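Local coordinates for protein prophenoloxidase b (Marsupenaeus japonicus, PDB 3WKY) that is the inactive precursor of a type 3 copper phenoloxidase of crustacean hemolymph, which probably hydroxylates monophenols and oxidises o-diphenols, at residues Glu249-Pro254 and Phe394-Phe399; Phe485-Thr490 and Glu529-Glu534. All blocks are in the same frame, centred on the assembly; numbering follows the deposited sequence. Where two conformers were deposited one is given.

Overall arrangement
Both contacts are mostly buried, yet they serve different parts of the chain. Contact 1 lies in the copper-containing domain, where the loop residues 249-254 pack on helix 391-409, which also carries a histidine of the dicopper site; its chemistry is aromatic, without a hydrogen bond between the two segments, and its loop end reaches solvent. Contact 2 belongs to the ig-like domain and spans two strands of different sheets, 485-493 and 528-534, through one tyrosine-aspartate hydrogen bond with a phenylalanine beside it. The contacts share no helix or strand. The centres of contact 1 and contact 2 are about 35 Å apart, and the nearest atoms of contact 1 and contact 2 about 14 Å.

Contact 1: Glu249-Pro254 and Phe394-Phe399; sequences EDWRIP and FRWHKF. With CUO (Cu2-o2 cluster), chain J.
W251 sets the six-membered end of its indole against two aromatic residues of helix 391-409, W396 and F399, and this is where the contact is tight. Its CZ2 lies over one face of the F399 ring, toward the rim, 3.7 Å from F399 CE2. The two planes stand at 83°, which makes this an edge-to-face (T-shaped) pair with W251 giving the edge. The same W251 CZ2 comes to 3.6 Å from W396 CZ3, but here the six-membered rings meet obliquely, their planes 38° apart. W396 in turn has F399 CD2 over one of its faces, so the three rings close into a cluster. F399 gets its place from a side chain swung anti to its own backbone N (chi1 156°), which sends the ring from the helix toward the loop. The indole NH of W251 bonds back to the carbonyl of F248, fixing the rotation of the ring, while L297 and E298 of helix 294-310 pack on it as well.

The other side is looser. E249 is partly exposed and, in one of its two conformers, runs extended past the F399 ring, E249 CG 3.5 Å from F399 CD1, with the carboxylate plane nearly perpendicular to the ring; OE2 sits at the ring edge and bonds to N402. D250, R252 and I253 are the exposed residues of the type I beta turn D250-I253, in which D250 OD1 accepts from R252 N at 3.1 Å as an Asx turn; W251 is its buried member. On the helix, H397 follows W396 directly and its NE2 binds CU2 of the cluster at 2.2 Å, together with H357 and H361, while W396 NE1 bonds to the H357 carbonyl. An aromatic cluster thus ties a surface loop to a histidine-bearing helix of the type 3 dicopper site.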
ATOM      1  N   GLU A 249      16.854   1.889 -10.580  1.00 15.18           N
ATOM      2  CA  GLU A 249      16.413   0.961 -11.624  0.50 18.37           C
ATOM      3  C   GLU A 249      14.947   0.590 -11.554  1.00 14.91           C
ATOM      4  O   GLU A 249      14.320   0.328 -12.583  1.00 17.77           O
ATOM      5  CB  GLU A 249      17.240  -0.320 -11.568  0.50 19.52           C
ATOM      6  CG  GLU A 249      18.599  -0.109 -12.124  0.50 27.13           C
ATOM      7  CD  GLU A 249      19.435  -1.369 -12.141  0.50 31.02           C
ATOM      8  OE1 GLU A 249      19.102  -2.349 -11.425  0.50 35.20           O
ATOM      9  OE2 GLU A 249      20.432  -1.354 -12.882  0.50 22.40           O
ATOM     10  N   ASP A 250      14.400   0.552 -10.344  1.00 18.04           N
ATOM     11  CA  ASP A 250      12.968   0.281 -10.185  1.00 17.52           C
ATOM     12  C   ASP A 250      12.280   1.628 -10.117  1.00 18.10           C
ATOM     13  O   ASP A 250      12.247   2.274  -9.070  1.00 17.18           O
ATOM     14  CB  ASP A 250      12.697  -0.533  -8.914  1.00 20.11           C
ATOM     15  CG  ASP A 250      11.231  -0.886  -8.743  1.00 24.83           C
ATOM     16  OD1 ASP A 250      10.366  -0.272  -9.408  1.00 22.31           O
ATOM     17  OD2 ASP A 250      10.939  -1.782  -7.928  1.00 24.01           O
ATOM     18  N   TRP A 251      11.727   2.050 -11.245  1.00 13.39           N
ATOM     19  CA  TRP A 251      11.277   3.428 -11.377  1.00 16.12           C
ATOM     20  C   TRP A 251       9.899   3.654 -10.754  1.00 20.08           C
ATOM     21  O   TRP A 251       9.326   4.743 -10.863  1.00 19.78           O
ATOM     22  CB  TRP A 251      11.326   3.852 -12.848  1.00 16.16           C
ATOM     23  CG  TRP A 251      12.733   3.790 -13.390  1.00 16.01           C
ATOM     24  CD1 TRP A 251      13.893   3.868 -12.665  1.00 16.50           C
ATOM     25  CD2 TRP A 251      13.128   3.609 -14.763  1.00 15.42           C
ATOM     26  NE1 TRP A 251      14.978   3.749 -13.504  1.00 17.08           N
ATOM     27  CE2 TRP A 251      14.536   3.594 -14.795  1.00 16.98           C
ATOM     28  CE3 TRP A 251      12.424   3.463 -15.965  1.00 19.90           C
ATOM     29  CZ2 TRP A 251      15.260   3.448 -15.988  1.00 17.27           C
ATOM     30  CZ3 TRP A 251      13.142   3.311 -17.151  1.00 16.73           C
ATOM     31  CH2 TRP A 251      14.546   3.299 -17.150  1.00 16.31           C
ATOM     32  N   ARG A 252       9.391   2.634 -10.069  1.00 18.18           N
ATOM     33  CA  ARG A 252       8.122   2.834  -9.384  0.50 21.88           C
ATOM     34  C   ARG A 252       8.352   3.205  -7.910  1.00 20.68           C
ATOM     35  O   ARG A 252       7.414   3.562  -7.205  1.00 21.53           O
ATOM     36  CB  ARG A 252       7.199   1.620  -9.566  0.50 24.51           C
ATOM     37  CG  ARG A 252       6.449   1.601 -10.919  0.50 24.49           C
ATOM     38  CD  ARG A 252       7.377   1.598 -12.148  0.50 22.12           C
ATOM     39  NE  ARG A 252       6.689   1.934 -13.397  0.50 24.49           N
ATOM     40  CZ  ARG A 252       5.916   1.089 -14.079  0.50 33.03           C
ATOM     41  NH1 ARG A 252       5.727  -0.142 -13.621  0.50 27.44           N
ATOM     42  NH2 ARG A 252       5.325   1.469 -15.216  0.50 15.73           N
ATOM     43  N   ILE A 253       9.610   3.164  -7.482  1.00 17.59           N
ATOM     44  CA  ILE A 253      10.038   3.526  -6.128  1.00 20.15           C
ATOM     45  C   ILE A 253      10.428   5.007  -6.157  1.00 20.85           C
ATOM     46  O   ILE A 253      11.180   5.416  -7.038  1.00 19.29           O
ATOM     47  CB  ILE A 253      11.297   2.690  -5.710  1.00 20.71           C
ATOM     48  CG1 ILE A 253      11.007   1.187  -5.740  1.00 26.62           C
ATOM     49  CG2 ILE A 253      11.807   3.094  -4.333  1.00 23.02           C
ATOM     50  CD1 ILE A 253      12.192   0.316  -5.297  1.00 29.52           C
ATOM     51  N   PRO A 254       9.922   5.819  -5.208  1.00 16.86           N
ATOM     52  CA  PRO A 254      10.335   7.237  -5.204  1.00 12.61           C
ATOM     53  C   PRO A 254      11.837   7.389  -4.972  1.00 17.43           C
ATOM     54  O   PRO A 254      12.453   6.549  -4.314  1.00 16.31           O
ATOM     55  CB  PRO A 254       9.555   7.842  -4.026  1.00 19.78           C
ATOM     56  CG  PRO A 254       9.178   6.666  -3.160  1.00 22.30           C
ATOM     57  CD  PRO A 254       9.020   5.489  -4.087  1.00 17.49           C
ATOM     58  N   PHE A 394      24.426  10.124  -9.763  1.00 12.85           N
ATOM     59  CA  PHE A 394      25.211   8.904  -9.650  1.00 15.07           C
ATOM     60  C   PHE A 394      24.331   7.666  -9.524  1.00 14.43           C
ATOM     61  O   PHE A 394      24.731   6.576  -9.914  1.00 13.18           O
ATOM     62  CB  PHE A 394      26.244   9.036  -8.533  1.00 14.37           C
ATOM     63  CG  PHE A 394      27.317  10.035  -8.855  1.00 13.45           C
ATOM     64  CD1 PHE A 394      28.472   9.638  -9.529  1.00 14.49           C
ATOM     65  CD2 PHE A 394      27.151  11.380  -8.534  1.00 14.47           C
ATOM     66  CE1 PHE A 394      29.457  10.572  -9.866  1.00 14.52           C
ATOM     67  CE2 PHE A 394      28.122  12.317  -8.862  1.00 16.56           C
ATOM     68  CZ  PHE A 394      29.287  11.907  -9.519  1.00 13.50           C
ATOM     69  N   ARG A 395      23.114   7.832  -9.021  1.00 13.95           N
ATOM     70  CA  ARG A 395      22.185   6.717  -9.045  1.00 14.15           C
ATOM     71  C   ARG A 395      21.754   6.438 -10.488  1.00 13.13           C
ATOM     72  O   ARG A 395      21.623   5.281 -10.891  1.00 13.69           O
ATOM     73  CB  ARG A 395      20.960   7.012  -8.152  1.00 11.50           C
ATOM     74  CG  ARG A 395      21.311   7.213  -6.662  1.00 16.62           C
ATOM     75  CD  ARG A 395      20.085   6.921  -5.759  1.00 11.62           C
ATOM     76  NE  ARG A 395      19.624   5.547  -5.979  1.00 13.45           N
ATOM     77  CZ  ARG A 395      18.389   5.112  -5.750  1.00 18.90           C
ATOM     78  NH1 ARG A 395      17.452   5.944  -5.298  1.00 17.78           N
ATOM     79  NH2 ARG A 395      18.085   3.839  -5.996  1.00 14.37           N
ATOM     80  N   TRP A 396      21.527   7.499 -11.260  1.00 12.96           N
ATOM     81  CA  TRP A 396      21.156   7.340 -12.661  1.00 13.12           C
ATOM     82  C   TRP A 396      22.319   6.717 -13.438  1.00 14.72           C
ATOM     83  O   TRP A 396      22.134   5.796 -14.239  1.00 13.23           O
ATOM     84  CB  TRP A 396      20.751   8.692 -13.263  1.00 10.70           C
ATOM     85  CG  TRP A 396      20.218   8.581 -14.660  1.00 11.99           C
ATOM     86  CD1 TRP A 396      20.750   9.152 -15.791  1.00 15.82           C
ATOM     87  CD2 TRP A 396      19.059   7.838 -15.091  1.00 12.39           C
ATOM     88  NE1 TRP A 396      19.986   8.822 -16.890  1.00 17.62           N
ATOM     89  CE2 TRP A 396      18.947   8.019 -16.493  1.00 14.16           C
ATOM     90  CE3 TRP A 396      18.099   7.058 -14.429  1.00 16.57           C
ATOM     91  CZ2 TRP A 396      17.930   7.416 -17.253  1.00 14.21           C
ATOM     92  CZ3 TRP A 396      17.066   6.471 -15.187  1.00 16.51           C
ATOM     93  CH2 TRP A 396      16.989   6.664 -16.583  1.00 15.68           C
ATOM     94  N   HIS A 397      23.526   7.197 -13.184  1.00 13.01           N
ATOM     95  CA  HIS A 397      24.677   6.642 -13.894  1.00 14.71           C
ATOM     96  C   HIS A 397      25.130   5.276 -13.436  1.00 15.79           C
ATOM     97  O   HIS A 397      25.765   4.551 -14.203  1.00 15.36           O
ATOM     98  CB  HIS A 397      25.829   7.644 -14.007  1.00 13.67           C
ATOM     99  CG  HIS A 397      25.655   8.517 -15.192  1.00 14.85           C
ATOM    100  ND1 HIS A 397      25.988   8.100 -16.460  1.00 16.07           N
ATOM    101  CD2 HIS A 397      25.013   9.702 -15.334  1.00 15.11           C
ATOM    102  CE1 HIS A 397      25.626   9.026 -17.334  1.00 19.27           C
ATOM    103  NE2 HIS A 397      25.035   9.999 -16.670  1.00 17.51           N
ATOM    104  N   LYS A 398      24.803   4.911 -12.200  1.00 13.02           N
ATOM    105  CA  LYS A 398      25.011   3.528 -11.796  1.00 15.85           C
ATOM    106  C   LYS A 398      24.050   2.620 -12.581  1.00 12.70           C
ATOM    107  O   LYS A 398      24.441   1.543 -13.012  1.00 14.91           O
ATOM    108  CB  LYS A 398      24.853   3.344 -10.280  1.00 15.45           C
ATOM    109  CG  LYS A 398      25.113   1.904  -9.813  1.00 10.79           C
ATOM    110  CD  LYS A 398      26.612   1.525  -9.939  1.00 11.89           C
ATOM    111  CE  LYS A 398      26.815   0.072  -9.535  1.00 16.60           C
ATOM    112  NZ  LYS A 398      28.274  -0.264  -9.367  1.00 19.03           N
ATOM    113  N   PHE A 399      22.804   3.052 -12.782  1.00 12.60           N
ATOM    114  CA  PHE A 399      21.895   2.292 -13.651  1.00 12.13           C
ATOM    115  C   PHE A 399      22.481   2.161 -15.058  1.00 15.43           C
ATOM    116  O   PHE A 399      22.519   1.068 -15.640  1.00 14.50           O
ATOM    117  CB  PHE A 399      20.510   2.954 -13.725  1.00 12.95           C
ATOM    118  CG  PHE A 399      19.740   2.602 -14.979  1.00 13.84           C
ATOM    119  CD1 PHE A 399      19.321   1.301 -15.212  1.00 14.94           C
ATOM    120  CD2 PHE A 399      19.437   3.579 -15.920  1.00 15.25           C
ATOM    121  CE1 PHE A 399      18.625   0.966 -16.380  1.00 15.53           C
ATOM    122  CE2 PHE A 399      18.743   3.266 -17.072  1.00 15.68           C
ATOM    123  CZ  PHE A 399      18.337   1.959 -17.311  1.00 17.01           C
TER
HETATM  124 CU1  CUO J 708      27.367  12.883 -18.580  1.00 26.47          CU
HETATM  125 CU2  CUO J 708      24.091  11.580 -17.845  1.00 20.77          CU
HETATM  126  O1  CUO J 708      25.494  12.344 -19.019  1.00 34.54           O
HETATM  127  O2  CUO J 708      25.342  13.362 -17.717  1.00 28.87           O

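Contact 2: Phe485-Thr490 and Glu529-Glu534; sequences FSYTIT and EVDVFE
Two beta-sheets of the ig-like domain face each other here, and a tyrosine-carboxylate hydrogen bond joins them. Y487 OH donates a hydrogen bond to D531 OD2 at 2.5 Å. It arrives on the anti side of the carboxylate, 30° out of its plane, and the ring and carboxylate planes are 81° apart. With CG between the backbone N and the carbonyl carbon (chi1 65°), the Y487 ring is aimed from strand 485-493 toward the facing sheet. F533 comes from the opposite direction and sets its CE1 3.2 Å from Y487 OH, near the plane of the tyrosine ring. D531 OD2 also forms a salt bridge with R547 and OD1 accepts from S553 N, so the buried carboxylate is held at both oxygens. A phenylalanine in place of Y487 would probably leave D531 OD2 without its hydroxyl donor, with the salt bridge to R547 as its remaining polar tie to the smaller sheet. V530 and D531 form a classic beta bulge opposite I505 of strand 501-509, which also packs against Y487. The tyrosine's own strand runs between 424-432 and 541-548, whereas 528-534 edges the larger mixed sheet next to 501-509.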
ATOM      1  N   PHE A 485      52.864  12.786  -7.335  1.00 23.43           N
ATOM      2  CA  PHE A 485      53.547  11.528  -7.092  1.00 22.69           C
ATOM      3  C   PHE A 485      54.090  10.975  -8.396  1.00 26.76           C
ATOM      4  O   PHE A 485      53.681  11.395  -9.482  1.00 27.36           O
ATOM      5  CB  PHE A 485      52.628  10.493  -6.414  1.00 21.93           C
ATOM      6  CG  PHE A 485      51.426  10.101  -7.235  1.00 25.38           C
ATOM      7  CD1 PHE A 485      50.258  10.849  -7.175  1.00 27.42           C
ATOM      8  CD2 PHE A 485      51.449   8.961  -8.032  1.00 24.26           C
ATOM      9  CE1 PHE A 485      49.144  10.491  -7.924  1.00 24.94           C
ATOM     10  CE2 PHE A 485      50.340   8.593  -8.781  1.00 30.65           C
ATOM     11  CZ  PHE A 485      49.182   9.362  -8.724  1.00 20.44           C
ATOM     12  N   SER A 486      55.039  10.050  -8.292  1.00 26.24           N
ATOM     13  CA  SER A 486      55.498   9.333  -9.468  0.52 22.33           C
ATOM     14  C   SER A 486      55.456   7.837  -9.196  1.00 19.51           C
ATOM     15  O   SER A 486      55.278   7.405  -8.055  1.00 25.95           O
ATOM     16  CB  SER A 486      56.919   9.745  -9.837  0.52 28.85           C
ATOM     17  OG  SER A 486      57.840   9.151  -8.945  0.52 25.78           O
ATOM     18  N   TYR A 487      55.585   7.046 -10.252  1.00 22.66           N
ATOM     19  CA  TYR A 487      55.683   5.601 -10.095  1.00 25.09           C
ATOM     20  C   TYR A 487      56.733   5.072 -11.066  1.00 24.09           C
ATOM     21  O   TYR A 487      56.982   5.680 -12.108  1.00 24.47           O
ATOM     22  CB  TYR A 487      54.330   4.894 -10.297  1.00 24.26           C
ATOM     23  CG  TYR A 487      53.755   5.000 -11.690  1.00 24.99           C
ATOM     24  CD1 TYR A 487      54.210   4.183 -12.716  1.00 25.16           C
ATOM     25  CD2 TYR A 487      52.726   5.893 -11.974  1.00 25.12           C
ATOM     26  CE1 TYR A 487      53.693   4.279 -13.986  1.00 27.79           C
ATOM     27  CE2 TYR A 487      52.192   5.984 -13.246  1.00 20.56           C
ATOM     28  CZ  TYR A 487      52.672   5.180 -14.242  1.00 23.12           C
ATOM     29  OH  TYR A 487      52.151   5.271 -15.511  1.00 24.21           O
ATOM     30  N   THR A 488      57.337   3.941 -10.727  1.00 21.68           N
ATOM     31  CA  THR A 488      58.306   3.318 -11.622  1.00 23.58           C
ATOM     32  C   THR A 488      57.957   1.855 -11.840  1.00 19.22           C
ATOM     33  O   THR A 488      57.718   1.109 -10.882  1.00 25.15           O
ATOM     34  CB  THR A 488      59.740   3.453 -11.085  1.00 25.87           C
ATOM     35  OG1 THR A 488      60.073   4.843 -10.993  1.00 27.57           O
ATOM     36  CG2 THR A 488      60.738   2.759 -12.026  1.00 22.77           C
ATOM     37  N   ILE A 489      57.907   1.462 -13.110  1.00 20.36           N
ATOM     38  CA  ILE A 489      57.652   0.086 -13.470  1.00 20.04           C
ATOM     39  C   ILE A 489      58.968  -0.513 -13.956  1.00 22.69           C
ATOM     40  O   ILE A 489      59.613   0.044 -14.844  1.00 22.41           O
ATOM     41  CB  ILE A 489      56.629  -0.021 -14.613  1.00 23.17           C
ATOM     42  CG1 ILE A 489      55.362   0.796 -14.295  1.00 20.29           C
ATOM     43  CG2 ILE A 489      56.283  -1.485 -14.884  1.00 19.21           C
ATOM     44  CD1 ILE A 489      54.713   0.441 -12.962  1.00 22.27           C
ATOM     45  N   THR A 490      59.362  -1.634 -13.365  1.00 23.14           N
ATOM     46  CA  THR A 490      60.541  -2.362 -13.830  1.00 22.58           C
ATOM     47  C   THR A 490      60.063  -3.487 -14.738  1.00 25.98           C
ATOM     48  O   THR A 490      59.236  -4.310 -14.326  1.00 25.27           O
ATOM     49  CB  THR A 490      61.321  -2.952 -12.650  1.00 19.56           C
ATOM     50  OG1 THR A 490      61.689  -1.897 -11.744  1.00 26.55           O
ATOM     51  CG2 THR A 490      62.596  -3.658 -13.136  1.00 22.38           C
ATOM     52  N   GLU A 529      40.936   4.198 -14.582  1.00 18.79           N
ATOM     53  CA  GLU A 529      42.209   4.455 -15.254  1.00 18.31           C
ATOM     54  C   GLU A 529      43.112   5.361 -14.425  1.00 18.11           C
ATOM     55  O   GLU A 529      42.696   6.415 -13.951  1.00 16.42           O
ATOM     56  CB  GLU A 529      41.964   5.062 -16.646  1.00 17.10           C
ATOM     57  CG  GLU A 529      43.252   5.305 -17.462  1.00 18.52           C
ATOM     58  CD  GLU A 529      42.960   5.702 -18.893  1.00 23.11           C
ATOM     59  OE1 GLU A 529      42.001   5.143 -19.492  1.00 19.78           O
ATOM     60  OE2 GLU A 529      43.688   6.577 -19.420  1.00 21.31           O
ATOM     61  N   VAL A 530      44.366   4.933 -14.255  1.00 16.60           N
ATOM     62  CA  VAL A 530      45.393   5.731 -13.597  1.00 19.57           C
ATOM     63  C   VAL A 530      46.286   6.319 -14.690  1.00 19.16           C
ATOM     64  O   VAL A 530      46.587   7.518 -14.685  1.00 22.64           O
ATOM     65  CB  VAL A 530      46.261   4.862 -12.674  1.00 20.61           C
ATOM     66  CG1 VAL A 530      47.504   5.636 -12.184  1.00 21.43           C
ATOM     67  CG2 VAL A 530      45.449   4.362 -11.497  1.00 22.12           C
ATOM     68  N   ASP A 531      46.670   5.467 -15.639  1.00 19.13           N
ATOM     69  CA  ASP A 531      47.594   5.859 -16.705  1.00 20.64           C
ATOM     70  C   ASP A 531      47.648   4.762 -17.758  1.00 16.17           C
ATOM     71  O   ASP A 531      47.919   3.595 -17.444  1.00 19.56           O
ATOM     72  CB  ASP A 531      48.993   6.088 -16.109  1.00 22.38           C
ATOM     73  CG  ASP A 531      49.837   7.084 -16.913  1.00 25.32           C
ATOM     74  OD1 ASP A 531      49.342   7.667 -17.902  1.00 20.88           O
ATOM     75  OD2 ASP A 531      51.009   7.299 -16.524  1.00 29.80           O
ATOM     76  N   VAL A 532      47.370   5.130 -19.005  1.00 17.51           N
ATOM     77  CA  VAL A 532      47.443   4.197 -20.124  1.00 22.07           C
ATOM     78  C   VAL A 532      48.178   4.925 -21.234  1.00 25.42           C
ATOM     79  O   VAL A 532      47.696   5.940 -21.726  1.00 22.94           O
ATOM     80  CB  VAL A 532      46.031   3.778 -20.618  1.00 25.66           C
ATOM     81  CG1 VAL A 532      46.120   3.038 -21.954  1.00 23.91           C
ATOM     82  CG2 VAL A 532      45.324   2.926 -19.567  1.00 21.84           C
ATOM     83  N   PHE A 533      49.360   4.433 -21.614  1.00 20.32           N
ATOM     84  CA  PHE A 533      50.202   5.180 -22.541  1.00 27.98           C
ATOM     85  C   PHE A 533      51.231   4.270 -23.214  1.00 27.94           C
ATOM     86  O   PHE A 533      51.572   3.209 -22.675  1.00 22.61           O
ATOM     87  CB  PHE A 533      50.936   6.283 -21.775  1.00 25.43           C
ATOM     88  CG  PHE A 533      51.978   5.760 -20.831  1.00 29.46           C
ATOM     89  CD1 PHE A 533      51.625   5.317 -19.562  1.00 23.63           C
ATOM     90  CD2 PHE A 533      53.310   5.685 -21.219  1.00 32.63           C
ATOM     91  CE1 PHE A 533      52.576   4.816 -18.694  1.00 34.61           C
ATOM     92  CE2 PHE A 533      54.264   5.187 -20.358  1.00 26.59           C
ATOM     93  CZ  PHE A 533      53.899   4.749 -19.095  1.00 29.86           C
ATOM     94  N   GLU A 534      51.729   4.679 -24.382  1.00 26.74           N
ATOM     95  CA  GLU A 534      52.797   3.923 -25.038  0.54 26.81           C
ATOM     96  C   GLU A 534      54.175   4.406 -24.590  1.00 24.37           C
ATOM     97  O   GLU A 534      54.411   5.598 -24.420  1.00 27.30           O
ATOM     98  CB  GLU A 534      52.690   3.973 -26.569  0.54 28.43           C
ATOM     99  CG  GLU A 534      53.749   3.107 -27.268  0.54 25.24           C
ATOM    100  CD  GLU A 534      53.586   3.038 -28.775  0.54 36.90           C
ATOM    101  OE1 GLU A 534      52.495   3.381 -29.279  0.54 37.72           O
ATOM    102  OE2 GLU A 534      54.559   2.637 -29.454  0.54 37.44           O
TER